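Local coordinates for N-acetylgalactosaminyltransferase 7 (PDB 6IWR), which is a human glycosyltransferase that combines a GT-A-type glycosyltransferase domain with a ricin-type beta-trefoil lectin domain, at residues W298-K303 / E355-S360; P321-A326 / I457-T462. All coordinates share one frame; numbering follows the deposited sequence.

Contact 1. Residues W298-K303 / E355-S360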
# COMPACT_ATOMS: atom_id res chain seq x y z
N TRP A 298 6.28 6.48 22.49
CA TRP A 298 7.23 7.54 22.76
C TRP A 298 7.71 8.28 21.51
O TRP A 298 8.54 9.19 21.62
CB TRP A 298 8.38 6.97 23.59
CG TRP A 298 7.75 6.40 24.80
CD1 TRP A 298 7.51 5.08 25.08
CD2 TRP A 298 7.16 7.14 25.87
NE1 TRP A 298 6.84 4.96 26.28
CE2 TRP A 298 6.61 6.21 26.78
CE3 TRP A 298 7.03 8.51 26.14
CZ2 TRP A 298 5.97 6.60 27.93
CZ3 TRP A 298 6.40 8.90 27.30
CH2 TRP A 298 5.87 7.95 28.18
N SER A 299 7.20 7.91 20.34
CA SER A 299 7.24 8.78 19.17
C SER A 299 6.03 9.70 19.12
O SER A 299 5.95 10.55 18.22
CB SER A 299 7.33 7.96 17.89
OG SER A 299 6.62 6.75 18.04
N MET A 300 5.12 9.54 20.08
CA MET A 300 3.92 10.35 20.21
C MET A 300 2.87 9.99 19.16
O MET A 300 2.09 10.84 18.73
CB MET A 300 4.21 11.85 20.18
CG MET A 300 3.07 12.64 20.79
SD MET A 300 3.26 14.44 20.86
CE MET A 300 3.78 14.70 22.54
N LEU A 301 2.84 8.74 18.72
CA LEU A 301 1.73 8.24 17.93
C LEU A 301 0.58 7.84 18.85
O LEU A 301 0.78 7.18 19.87
CB LEU A 301 2.16 7.05 17.08
CG LEU A 301 3.27 7.41 16.10
CD1 LEU A 301 3.55 6.20 15.23
CD2 LEU A 301 2.92 8.67 15.27
N TRP A 302 -0.62 8.25 18.47
CA TRP A 302 -1.83 7.91 19.19
C TRP A 302 -2.00 6.40 19.32
O TRP A 302 -1.81 5.66 18.36
CB TRP A 302 -3.01 8.52 18.44
CG TRP A 302 -4.30 7.99 18.85
CD1 TRP A 302 -5.05 7.06 18.19
CD2 TRP A 302 -5.03 8.34 20.03
NE1 TRP A 302 -6.21 6.81 18.89
CE2 TRP A 302 -6.21 7.58 20.02
CE3 TRP A 302 -4.80 9.22 21.09
CZ2 TRP A 302 -7.16 7.68 21.03
CZ3 TRP A 302 -5.74 9.31 22.09
CH2 TRP A 302 -6.90 8.55 22.05
N LYS A 303 -2.37 5.94 20.52
CA LYS A 303 -2.57 4.53 20.83
C LYS A 303 -3.74 4.39 21.80
O LYS A 303 -4.07 5.33 22.54
CB LYS A 303 -1.31 3.90 21.47
CG LYS A 303 -0.04 3.87 20.63
CD LYS A 303 -0.08 2.86 19.50
CE LYS A 303 1.20 2.91 18.67
NZ LYS A 303 1.12 2.08 17.41
N GLU A 355 -2.01 18.35 18.63
CA GLU A 355 -2.85 19.23 19.42
C GLU A 355 -3.59 18.43 20.45
O GLU A 355 -3.86 18.90 21.52
CB GLU A 355 -3.85 20.01 18.58
CG GLU A 355 -3.89 19.64 17.13
CD GLU A 355 -4.74 18.44 16.86
OE1 GLU A 355 -5.87 18.39 17.34
OE2 GLU A 355 -4.27 17.56 16.14
N ASN A 356 -3.99 17.23 20.08
CA ASN A 356 -4.78 16.40 20.96
C ASN A 356 -4.02 16.09 22.23
O ASN A 356 -4.56 16.08 23.30
CB ASN A 356 -5.19 15.11 20.25
CG ASN A 356 -4.01 14.29 19.79
OD1 ASN A 356 -3.18 14.76 19.06
ND2 ASN A 356 -3.96 13.05 20.22
N PHE A 357 -2.74 15.81 22.07
CA PHE A 357 -1.84 15.61 23.18
C PHE A 357 -1.59 16.85 24.01
O PHE A 357 -1.58 16.79 25.21
CB PHE A 357 -0.55 15.00 22.68
CG PHE A 357 -0.73 13.65 22.05
CD1 PHE A 357 -1.38 12.66 22.73
CD2 PHE A 357 -0.25 13.39 20.80
CE1 PHE A 357 -1.54 11.42 22.16
CE2 PHE A 357 -0.41 12.16 20.22
CZ PHE A 357 -1.06 11.17 20.91
N GLU A 358 -1.41 17.98 23.35
CA GLU A 358 -1.12 19.23 24.02
C GLU A 358 -2.22 19.72 24.95
O GLU A 358 -1.95 20.11 26.07
CB GLU A 358 -0.84 20.29 22.96
CG GLU A 358 -0.10 21.50 23.48
CD GLU A 358 -0.93 22.75 23.51
OE1 GLU A 358 -1.94 22.81 22.84
OE2 GLU A 358 -0.56 23.68 24.23
N ILE A 359 -3.47 19.65 24.50
CA ILE A 359 -4.62 20.00 25.33
C ILE A 359 -4.81 18.98 26.44
O ILE A 359 -5.16 19.35 27.56
CB ILE A 359 -5.88 20.16 24.45
CG1 ILE A 359 -7.02 20.81 25.23
CG2 ILE A 359 -6.35 18.81 23.93
CD1 ILE A 359 -6.79 22.23 25.57
N SER A 360 -4.55 17.69 26.16
CA SER A 360 -4.61 16.67 27.21
C SER A 360 -3.63 16.95 28.34
O SER A 360 -4.01 16.98 29.52
CB SER A 360 -4.34 15.28 26.64
OG SER A 360 -5.27 14.95 25.63
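Met300 meets the Phe357 ring obliquely on one side of its plane, while on the other side the ND2 of Asn356, the preceding residue of the same helix, lies over the ring centre. CG of Met300 stands anti to the backbone N (chi1 -161°), which brings it to 3.4 Å from Phe357 CD2, beyond the CD2-CE2 side of the ring and displaced outward from the rim. The two side chains slide past each other in opposite directions. Met300 SD is 4.7 Å from the centroid of the Phe357 ring and 54° off its normal, an oblique Met-aromatic contact. Beneath the other face, Asn356 ND2 sits 3.4 Å from the Phe357 ring plane; its hydrogen-bond partner is the carbonyl of Met327, which probably keeps the amide in place. The elements joined belong to the GT-A fold: helix 355-365 packs against the turn connecting antiparallel strands 292-296 and 302-306, where Asp297 OD1 receives hydrogen bonds from Ser299 OG and Leu301 N. Where strand 302-306 begins, Trp302 CA approaches the edge of the Phe357 ring, 3.8 Å from CZ. The Trp302 indole turns its own edge to the phenyl, its CE3 lying 4.1 Å from Phe357 CE1, and Asn356 ND2 comes obliquely to 4.0 Å from Trp302 CE3. The Trp302 side chain lies about 11 Å from the bound manganese ion. Tyr405, Val408 and Val409 of helix 400-412 enclose Met300 further.

Contact 2. Residues P321-A326 / I457-T462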
# COMPACT_ATOMS: atom_id res chain seq x y z
N PRO A 321 -18.60 8.03 33.52
CA PRO A 321 -17.36 8.52 32.91
C PRO A 321 -16.15 7.82 33.51
O PRO A 321 -16.22 7.24 34.60
CB PRO A 321 -17.36 10.01 33.25
CG PRO A 321 -18.81 10.33 33.40
CD PRO A 321 -19.41 9.13 34.06
N TYR A 322 -15.04 7.87 32.78
CA TYR A 322 -13.77 7.42 33.35
C TYR A 322 -12.62 8.29 32.84
O TYR A 322 -12.77 9.06 31.88
CB TYR A 322 -13.53 5.93 33.08
CG TYR A 322 -13.50 5.48 31.62
CD1 TYR A 322 -12.31 5.49 30.89
CD2 TYR A 322 -14.65 5.02 30.99
CE1 TYR A 322 -12.26 5.07 29.58
CE2 TYR A 322 -14.61 4.60 29.68
CZ TYR A 322 -13.41 4.62 28.97
OH TYR A 322 -13.34 4.19 27.66
N ARG A 323 -11.47 8.17 33.50
CA ARG A 323 -10.31 8.98 33.13
C ARG A 323 -9.56 8.40 31.93
O ARG A 323 -9.30 7.20 31.87
CB ARG A 323 -9.37 9.12 34.32
CG ARG A 323 -10.03 9.61 35.59
CD ARG A 323 -9.05 9.93 36.71
NE ARG A 323 -8.29 8.76 37.17
CZ ARG A 323 -7.43 8.82 38.18
NH1 ARG A 323 -7.28 9.97 38.82
NH2 ARG A 323 -6.75 7.75 38.57
N SER A 324 -9.19 9.27 30.99
CA SER A 324 -8.24 8.96 29.95
C SER A 324 -7.03 9.89 30.04
O SER A 324 -7.18 11.07 30.36
CB SER A 324 -8.87 9.09 28.56
OG SER A 324 -7.89 8.88 27.55
N PRO A 325 -5.81 9.40 29.77
CA PRO A 325 -4.67 10.33 29.76
C PRO A 325 -4.70 11.29 28.58
O PRO A 325 -4.12 12.38 28.68
CB PRO A 325 -3.45 9.40 29.70
CG PRO A 325 -3.97 8.02 30.03
CD PRO A 325 -5.40 8.01 29.53
N ALA A 326 -5.37 10.92 27.48
CA ALA A 326 -5.41 11.74 26.28
C ALA A 326 -6.70 11.47 25.51
O ALA A 326 -7.42 10.50 25.78
CB ALA A 326 -4.20 11.45 25.38
N ILE A 457 -1.77 9.43 36.82
CA ILE A 457 -2.92 9.30 35.95
C ILE A 457 -2.65 8.48 34.67
O ILE A 457 -3.60 7.88 34.14
CB ILE A 457 -3.55 10.69 35.63
CG1 ILE A 457 -3.00 11.26 34.35
CG2 ILE A 457 -3.44 11.69 36.81
CD1 ILE A 457 -3.98 11.10 33.22
N ALA A 458 -1.40 8.35 34.22
CA ALA A 458 -1.07 7.59 33.00
C ALA A 458 -0.21 6.36 33.30
O ALA A 458 0.52 5.86 32.44
CB ALA A 458 -0.39 8.47 31.96
N TYR A 459 -0.37 5.83 34.51
CA TYR A 459 0.36 4.71 35.11
C TYR A 459 0.34 3.42 34.29
O TYR A 459 1.06 2.49 34.64
CB TYR A 459 -0.23 4.45 36.50
CG TYR A 459 -1.73 4.23 36.38
CD1 TYR A 459 -2.22 3.00 35.97
CD2 TYR A 459 -2.64 5.26 36.61
CE1 TYR A 459 -3.57 2.79 35.83
CE2 TYR A 459 -3.99 5.05 36.47
CZ TYR A 459 -4.45 3.81 36.07
OH TYR A 459 -5.80 3.57 35.91
N ASP A 460 -0.47 3.31 33.22
CA ASP A 460 -0.51 2.06 32.46
C ASP A 460 0.22 2.10 31.13
O ASP A 460 0.39 1.04 30.51
CB ASP A 460 -1.96 1.61 32.19
CG ASP A 460 -2.86 2.73 31.74
OD1 ASP A 460 -2.43 3.89 31.87
OD2 ASP A 460 -3.99 2.47 31.28
N ILE A 461 0.69 3.27 30.68
CA ILE A 461 1.21 3.35 29.32
C ILE A 461 2.49 2.54 29.17
O ILE A 461 2.64 1.77 28.21
CB ILE A 461 1.43 4.81 28.92
CG1 ILE A 461 0.07 5.46 28.69
CG2 ILE A 461 2.37 4.88 27.70
CD1 ILE A 461 0.13 6.95 28.51
N THR A 462 3.45 2.71 30.08
CA THR A 462 4.72 2.02 29.87
C THR A 462 4.56 0.52 29.95
O THR A 462 5.44 -0.22 29.50
CB THR A 462 5.77 2.44 30.88
OG1 THR A 462 5.34 2.05 32.19
CG2 THR A 462 5.97 3.95 30.82
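Pro325 meets Ile457 and Ala458 mainly through aliphatic carbon. Pro325 CB is 3.9 Å from both Ala458 CB and Ile457 CD1, and Ile457 CD1 also reaches in to 3.6 Å from Pro325 CA. Ile461 adds a looser touch, its CD1 4.5 Å from Pro325 CB. Two residues back along the chain, on strand 322-323, Arg323 also points across, and its NH2 passes 4.4 Å from Tyr459 CE2, obliquely to the ring. Here the polar ends converge on a third party, since Glu311 OE2 forms a salt bridge with Arg323 NH2 and a hydrogen bond with Tyr459 OH, which also bonds to Thr308. Arg293 ties the two segments together in a second way: it hydrogen-bonds to the carbonyls of Arg323 and Ile457 and forms a salt bridge with Asp460. Trp364 packs on both Arg323 and Ile457 and donates to Ser324 O. The receiving loop is shaped by a type I beta turn from Ala458 to Ile461, closed by a 3.1 Å bond from Ile461 N to Ala458 O. Strand 322-323 pairs antiparallel with strand 369-373, so the contact joins the loop after helix 450-457 to the end of a short strand of the mixed sheet, consistent with the GT-A fold.

Both contacts are buried, but contact 1 lies about 7 Å from the centre of the chain and contact 2 about 16 Å, measured between centres. They show how packing chemistry can change over a short distance: contact 1 is built round an aromatic ring, whereas contact 2 combines aliphatic packing with charged groups linked through outside residues. Helix 355-365 and strand 292-296 serve both, the helix presenting Phe357 to contact 1 and Trp364 to contact 2. The two also touch directly, with Ser360 OG 3.3 Å from Ala326 CA and Trp298 CZ2 4.0 Å from Ile461 CG2. Their segments alternate along the chain.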